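Local coordinates for apicoplast TIC22, putative (Plasmodium falciparum 3D7, PDB 4E6Z), which probably acts as a chaperone for proteins being imported into the apicoplast, as a Tic22-family component of the TIC translocation machinery, at residues 77-81 with 263-267; 98-104 with 164-170. All coordinates share one frame; numbering follows the deposited sequence.

Contact 1. Residues 77-81 with 263-267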
loop_
_atom_site.group_PDB
_atom_site.type_symbol
_atom_site.label_atom_id
_atom_site.label_comp_id
_atom_site.label_asym_id
_atom_site.label_seq_id
_atom_site.Cartn_x
_atom_site.Cartn_y
_atom_site.Cartn_z
ATOM N N ILE A 77 3.943 0.862 -6.863
ATOM C CA ILE A 77 3.047 1.077 -5.737
ATOM C C ILE A 77 3.413 2.365 -4.996
ATOM O O ILE A 77 4.483 2.455 -4.393
ATOM C CB ILE A 77 3.101 -0.096 -4.748
ATOM C CG1 ILE A 77 2.856 -1.421 -5.476
ATOM C CG2 ILE A 77 2.096 0.109 -3.624
ATOM C CD1 ILE A 77 3.207 -2.641 -4.653
ATOM N N PRO A 78 2.521 3.368 -5.048
ATOM C CA PRO A 78 2.721 4.647 -4.361
ATOM C C PRO A 78 2.644 4.491 -2.848
ATOM O O PRO A 78 1.874 3.667 -2.356
ATOM C CB PRO A 78 1.538 5.499 -4.846
ATOM C CG PRO A 78 1.015 4.799 -6.064
ATOM C CD PRO A 78 1.262 3.350 -5.810
ATOM N N VAL A 79 3.448 5.269 -2.130
ATOM C CA VAL A 79 3.372 5.353 -0.676
ATOM C C VAL A 79 3.388 6.828 -0.280
ATOM O O VAL A 79 4.078 7.641 -0.904
ATOM C CB VAL A 79 4.546 4.627 -0.001
ATOM C CG1 VAL A 79 4.499 4.823 1.521
ATOM C CG2 VAL A 79 4.533 3.156 -0.364
ATOM N N PHE A 80 2.629 7.176 0.753
ATOM C CA PHE A 80 2.437 8.578 1.099
ATOM C C PHE A 80 2.904 8.925 2.503
ATOM O O PHE A 80 2.684 8.174 3.450
ATOM C CB PHE A 80 0.975 8.979 0.903
ATOM C CG PHE A 80 0.477 8.751 -0.491
ATOM C CD1 PHE A 80 0.551 9.754 -1.443
ATOM C CD2 PHE A 80 -0.039 7.517 -0.859
ATOM C CE1 PHE A 80 0.103 9.535 -2.737
ATOM C CE2 PHE A 80 -0.485 7.293 -2.146
ATOM C CZ PHE A 80 -0.418 8.304 -3.086
ATOM N N LEU A 81 3.564 10.073 2.618
ATOM C CA LEU A 81 4.016 10.576 3.906
ATOM C C LEU A 81 3.566 12.014 4.092
ATOM O O LEU A 81 3.251 12.712 3.129
ATOM C CB LEU A 81 5.538 10.500 4.018
ATOM C CG LEU A 81 6.235 9.139 4.008
ATOM C CD1 LEU A 81 6.477 8.692 2.586
ATOM C CD2 LEU A 81 7.553 9.220 4.751
ATOM N N SER A 263 -4.890 5.592 -5.393
ATOM C CA SER A 263 -3.543 6.011 -5.024
ATOM C C SER A 263 -2.805 6.578 -6.230
ATOM O O SER A 263 -2.153 7.621 -6.140
ATOM C CB SER A 263 -2.748 4.841 -4.443
ATOM O OG SER A 263 -3.316 4.389 -3.228
ATOM N N VAL A 264 -2.911 5.888 -7.361
ATOM C CA VAL A 264 -2.228 6.314 -8.579
ATOM C C VAL A 264 -2.822 7.617 -9.109
ATOM O O VAL A 264 -2.096 8.550 -9.453
ATOM C CB VAL A 264 -2.282 5.231 -9.675
ATOM C CG1 VAL A 264 -1.667 5.752 -10.965
ATOM C CG2 VAL A 264 -1.566 3.975 -9.208
ATOM N N LYS A 265 -4.147 7.670 -9.161
ATOM C CA LYS A 265 -4.862 8.857 -9.607
ATOM C C LYS A 265 -4.497 10.064 -8.738
ATOM O O LYS A 265 -4.481 11.200 -9.208
ATOM C CB LYS A 265 -6.364 8.592 -9.534
ATOM C CG LYS A 265 -7.181 9.180 -10.665
ATOM C CD LYS A 265 -8.431 8.343 -10.895
ATOM C CE LYS A 265 -9.097 7.977 -9.573
ATOM N NZ LYS A 265 -10.168 6.953 -9.746
ATOM N N TYR A 266 -4.199 9.802 -7.467
ATOM C CA TYR A 266 -3.890 10.851 -6.498
ATOM C C TYR A 266 -2.559 11.533 -6.798
ATOM O O TYR A 266 -2.338 12.678 -6.404
ATOM C CB TYR A 266 -3.872 10.274 -5.079
ATOM C CG TYR A 266 -3.850 11.317 -3.990
ATOM C CD1 TYR A 266 -2.650 11.812 -3.499
ATOM C CD2 TYR A 266 -5.031 11.807 -3.449
ATOM C CE1 TYR A 266 -2.626 12.768 -2.505
ATOM C CE2 TYR A 266 -5.017 12.763 -2.454
ATOM C CZ TYR A 266 -3.812 13.238 -1.985
ATOM O OH TYR A 266 -3.790 14.188 -0.994
ATOM N N LEU A 267 -1.674 10.826 -7.493
ATOM C CA LEU A 267 -0.379 11.384 -7.865
ATOM C C LEU A 267 -0.548 12.574 -8.801
ATOM O O LEU A 267 0.292 13.473 -8.830
ATOM C CB LEU A 267 0.497 10.322 -8.528
ATOM C CG LEU A 267 0.831 9.089 -7.691
ATOM C CD1 LEU A 267 1.697 8.122 -8.488
ATOM C CD2 LEU A 267 1.516 9.496 -6.409
HETATM O O HOH W 1 -0.682 2.916 -2.825
#

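Contact 2. Residues 98-104 with 164-170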
loop_
_atom_site.group_PDB
_atom_site.type_symbol
_atom_site.label_atom_id
_atom_site.label_comp_id
_atom_site.label_asym_id
_atom_site.label_seq_id
_atom_site.Cartn_x
_atom_site.Cartn_y
_atom_site.Cartn_z
ATOM N N GLN A 98 11.900 6.372 17.541
ATOM C CA GLN A 98 11.494 7.435 16.632
ATOM C C GLN A 98 10.727 6.824 15.468
ATOM O O GLN A 98 11.285 6.055 14.690
ATOM C CB GLN A 98 12.717 8.192 16.117
ATOM C CG GLN A 98 13.530 8.877 17.202
ATOM C CD GLN A 98 14.790 9.519 16.658
ATOM O OE1 GLN A 98 14.781 10.678 16.246
ATOM N NE2 GLN A 98 15.882 8.763 16.648
ATOM N N VAL A 99 9.449 7.167 15.350
ATOM C CA VAL A 99 8.595 6.557 14.339
ATOM C C VAL A 99 8.114 7.531 13.269
ATOM O O VAL A 99 7.653 8.629 13.573
ATOM C CB VAL A 99 7.364 5.890 14.978
ATOM C CG1 VAL A 99 6.413 5.398 13.902
ATOM C CG2 VAL A 99 7.795 4.746 15.873
ATOM N N CYS A 100 8.225 7.111 12.013
ATOM C CA CYS A 100 7.611 7.833 10.907
ATOM C C CYS A 100 6.544 6.962 10.240
ATOM O O CYS A 100 6.676 5.742 10.183
ATOM C CB CYS A 100 8.663 8.304 9.895
ATOM S SG CYS A 100 9.683 9.694 10.490
ATOM N N TYR A 101 5.492 7.602 9.745
ATOM C CA TYR A 101 4.342 6.903 9.185
ATOM C C TYR A 101 4.309 6.945 7.663
ATOM O O TYR A 101 4.439 8.004 7.054
ATOM C CB TYR A 101 3.050 7.496 9.752
ATOM C CG TYR A 101 2.889 7.249 11.231
ATOM C CD1 TYR A 101 2.345 6.062 11.698
ATOM C CD2 TYR A 101 3.297 8.194 12.164
ATOM C CE1 TYR A 101 2.202 5.824 13.052
ATOM C CE2 TYR A 101 3.159 7.966 13.523
ATOM C CZ TYR A 101 2.611 6.776 13.960
ATOM O OH TYR A 101 2.465 6.537 15.306
HETATM N N MSE A 102 4.135 5.781 7.055
HETATM C CA MSE A 102 4.008 5.681 5.610
HETATM C C MSE A 102 2.671 5.035 5.265
HETATM O O MSE A 102 2.365 3.946 5.739
HETATM C CB MSE A 102 5.149 4.845 5.047
HETATM C CG MSE A 102 6.510 5.328 5.477
HETATM SE SE MSE A 102 7.953 4.261 4.732
HETATM C CE MSE A 102 7.474 2.511 5.459
ATOM N N PHE A 103 1.869 5.717 4.455
ATOM C CA PHE A 103 0.517 5.254 4.155
ATOM C C PHE A 103 0.406 4.706 2.735
ATOM O O PHE A 103 0.915 5.302 1.786
ATOM C CB PHE A 103 -0.494 6.386 4.354
ATOM C CG PHE A 103 -0.517 6.942 5.753
ATOM C CD1 PHE A 103 -1.402 6.445 6.694
ATOM C CD2 PHE A 103 0.352 7.963 6.124
ATOM C CE1 PHE A 103 -1.425 6.950 7.982
ATOM C CE2 PHE A 103 0.332 8.478 7.413
ATOM C CZ PHE A 103 -0.560 7.971 8.345
ATOM N N LEU A 104 -0.260 3.564 2.595
ATOM C CA LEU A 104 -0.522 3.002 1.275
ATOM C C LEU A 104 -1.710 3.704 0.627
ATOM O O LEU A 104 -1.861 3.687 -0.595
ATOM C CB LEU A 104 -0.756 1.493 1.363
ATOM C CG LEU A 104 0.527 0.659 1.418
ATOM C CD1 LEU A 104 0.287 -0.704 2.052
ATOM C CD2 LEU A 104 1.128 0.513 0.024
ATOM N N ILE A 164 15.261 5.711 13.031
ATOM C CA ILE A 164 13.841 5.901 12.774
ATOM C C ILE A 164 13.159 4.601 12.369
ATOM O O ILE A 164 13.621 3.898 11.473
ATOM C CB ILE A 164 13.608 6.943 11.664
ATOM C CG1 ILE A 164 14.141 8.311 12.095
ATOM C CG2 ILE A 164 12.128 7.021 11.307
ATOM C CD1 ILE A 164 14.001 9.383 11.034
ATOM N N TYR A 165 12.057 4.286 13.039
ATOM C CA TYR A 165 11.235 3.147 12.658
ATOM C C TYR A 165 10.174 3.572 11.645
ATOM O O TYR A 165 9.225 4.281 11.981
ATOM C CB TYR A 165 10.584 2.506 13.886
ATOM C CG TYR A 165 9.627 1.384 13.548
ATOM C CD1 TYR A 165 10.084 0.204 12.976
ATOM C CD2 TYR A 165 8.267 1.503 13.802
ATOM C CE1 TYR A 165 9.215 -0.823 12.663
ATOM C CE2 TYR A 165 7.390 0.480 13.494
ATOM C CZ TYR A 165 7.869 -0.680 12.923
ATOM O OH TYR A 165 6.997 -1.703 12.614
ATOM N N TRP A 166 10.350 3.141 10.402
ATOM C CA TRP A 166 9.412 3.460 9.335
ATOM C C TRP A 166 8.232 2.495 9.351
ATOM O O TRP A 166 8.373 1.325 9.002
ATOM C CB TRP A 166 10.124 3.416 7.982
ATOM C CG TRP A 166 11.258 4.387 7.897
ATOM C CD1 TRP A 166 12.578 4.141 8.164
ATOM C CD2 TRP A 166 11.174 5.767 7.531
ATOM N NE1 TRP A 166 13.319 5.284 7.978
ATOM C CE2 TRP A 166 12.479 6.299 7.592
ATOM C CE3 TRP A 166 10.120 6.608 7.156
ATOM C CZ2 TRP A 166 12.759 7.628 7.292
ATOM C CZ3 TRP A 166 10.399 7.930 6.861
ATOM C CH2 TRP A 166 11.707 8.426 6.928
ATOM N N LYS A 167 7.071 2.995 9.763
ATOM C CA LYS A 167 5.878 2.166 9.925
ATOM C C LYS A 167 4.940 2.275 8.725
ATOM O O LYS A 167 4.420 3.348 8.424
ATOM C CB LYS A 167 5.142 2.555 11.207
ATOM C CG LYS A 167 3.846 1.810 11.444
ATOM C CD LYS A 167 3.119 2.359 12.664
ATOM C CE LYS A 167 3.848 2.009 13.950
ATOM N NZ LYS A 167 3.846 0.541 14.206
ATOM N N LEU A 168 4.727 1.151 8.048
ATOM C CA LEU A 168 3.845 1.113 6.886
ATOM C C LEU A 168 2.399 0.894 7.326
ATOM O O LEU A 168 2.108 -0.028 8.086
ATOM C CB LEU A 168 4.289 0.006 5.924
ATOM C CG LEU A 168 3.546 -0.157 4.593
ATOM C CD1 LEU A 168 3.734 1.058 3.699
ATOM C CD2 LEU A 168 4.011 -1.419 3.880
ATOM N N ILE A 169 1.498 1.746 6.846
ATOM C CA ILE A 169 0.081 1.646 7.185
ATOM C C ILE A 169 -0.779 1.254 5.984
ATOM O O ILE A 169 -0.965 2.053 5.063
ATOM C CB ILE A 169 -0.456 2.986 7.724
ATOM C CG1 ILE A 169 0.485 3.559 8.785
ATOM C CG2 ILE A 169 -1.868 2.808 8.270
ATOM C CD1 ILE A 169 0.678 2.653 9.976
ATOM N N SER A 170 -1.318 0.035 6.001
ATOM C CA SER A 170 -2.221 -0.404 4.941
ATOM C C SER A 170 -3.464 0.473 4.893
ATOM O O SER A 170 -3.819 1.105 5.879
ATOM C CB SER A 170 -2.631 -1.871 5.133
ATOM O OG SER A 170 -1.564 -2.751 4.839
#

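Contact 1. Residues 77-81 with 263-267
F80 reaches from its strand to the helix 263-267 and meets three of its residues with the far half of one ring. The path begins at CB, which leaves the strand on the helix side; with CG beside the backbone N and anti to the carbonyl carbon (chi1 -58°), the ring is carried across the gap. CD1 comes only loosely near Y266 CD1, and the closer contacts are made by CE1, CE2 and CZ. On one flank CE2 lies 4.1 Å from S263 CB. On the other flank CE1 meets Y266 CD1 at 3.7 Å and L267 CD2 at 3.9 Å. Between them CZ brings the ring edge to the backbone, 3.6 Å from S263 O, which lies near the ring plane. The F80 and Y266 rings have nearly perpendicular planes (87°), yet they meet obliquely, without a regular stacking geometry.

A helix packed across an extended strand illustrates how the chain's C-terminal helix, residues 261-272, is fixed to a strand from the start of the fold; the segment axes approach to 8.9 Å and cross at 65°. Two residues before F80, P78 presents its ring to the same helix. Its CG is the contact point, lying 4.1 Å from S263 CB and also touching the methyls V264 CG2 and L267 CD1.

No direct hydrogen bond joins strand and helix, but a water donates one to P78 O at 2.7 Å and is hydrogen-bonded to S263 OG. That hydroxyl is also bonded to L104 O, while Y266 OH is hydrogen-bonded to E110 on helix 106-119.

Contact 2. Residues 98-104 with 164-170
C100 packs obliquely against the W166 indole, its CB 3.5 Å from the ring atom CZ3 and its SG 4.5 Å from the centroid of the six-membered ring. I164 adds a second bump: its CG2 branch, anti to the backbone N, rests over the rim of one indole face and against C100 SG. M102, a selenomethionine, fills the next hollow along. Its chain runs straight to SE and then bends (chi3 -59°), turning CE back against W166 CB at 3.8 Å and L168 CB; SE itself makes an oblique Met-aromatic contact with the indole. Farther on, L104 CG meets L168 CD1.

The other face is filled differently. V99 puts CG2 at the edge of the Y165 ring and CG1 against a face of Y101. K167 lies alongside Y101, its CD 3.6 Å from Y101 CE1, before its chain bends away. F103 and I169 stand side by side, with I169 CB 3.7 Å from F103 CD1.

Parallel pairing holds these surfaces in register: six backbone hydrogen bonds run from Y165 N–Q98 O to L104 N–I169 O. K167 N–C100 O is among the straightest, at 171°.

Strand 97-103 is the middle of a three-stranded mixed sheet, between 164-169 and the antiparallel 92-94. Helix 106-119 packs on the Y101 and F103 face, and M102 and W166 rest on strand 78-83, where F103 also touches I82.

Contact 2 is nested inside the chain loop closed by contact 1, and the two meet directly although their centres are about 15 Å apart. A probable hydrogen bond, F80 N to F103 O at 2.7 Å, joins the strand of contact 1 to that of contact 2. Beside it V79 CG1 packs on M102 CB at 3.6 Å, on the opposite side of strand 78-81 from the helix. The helix of contact 1 also reaches contact 2, at the residue just after strand 97-103. A glycerol, probably from the crystallisation liquor, lies about 3 Å from the side chain of Y101 in contact 2.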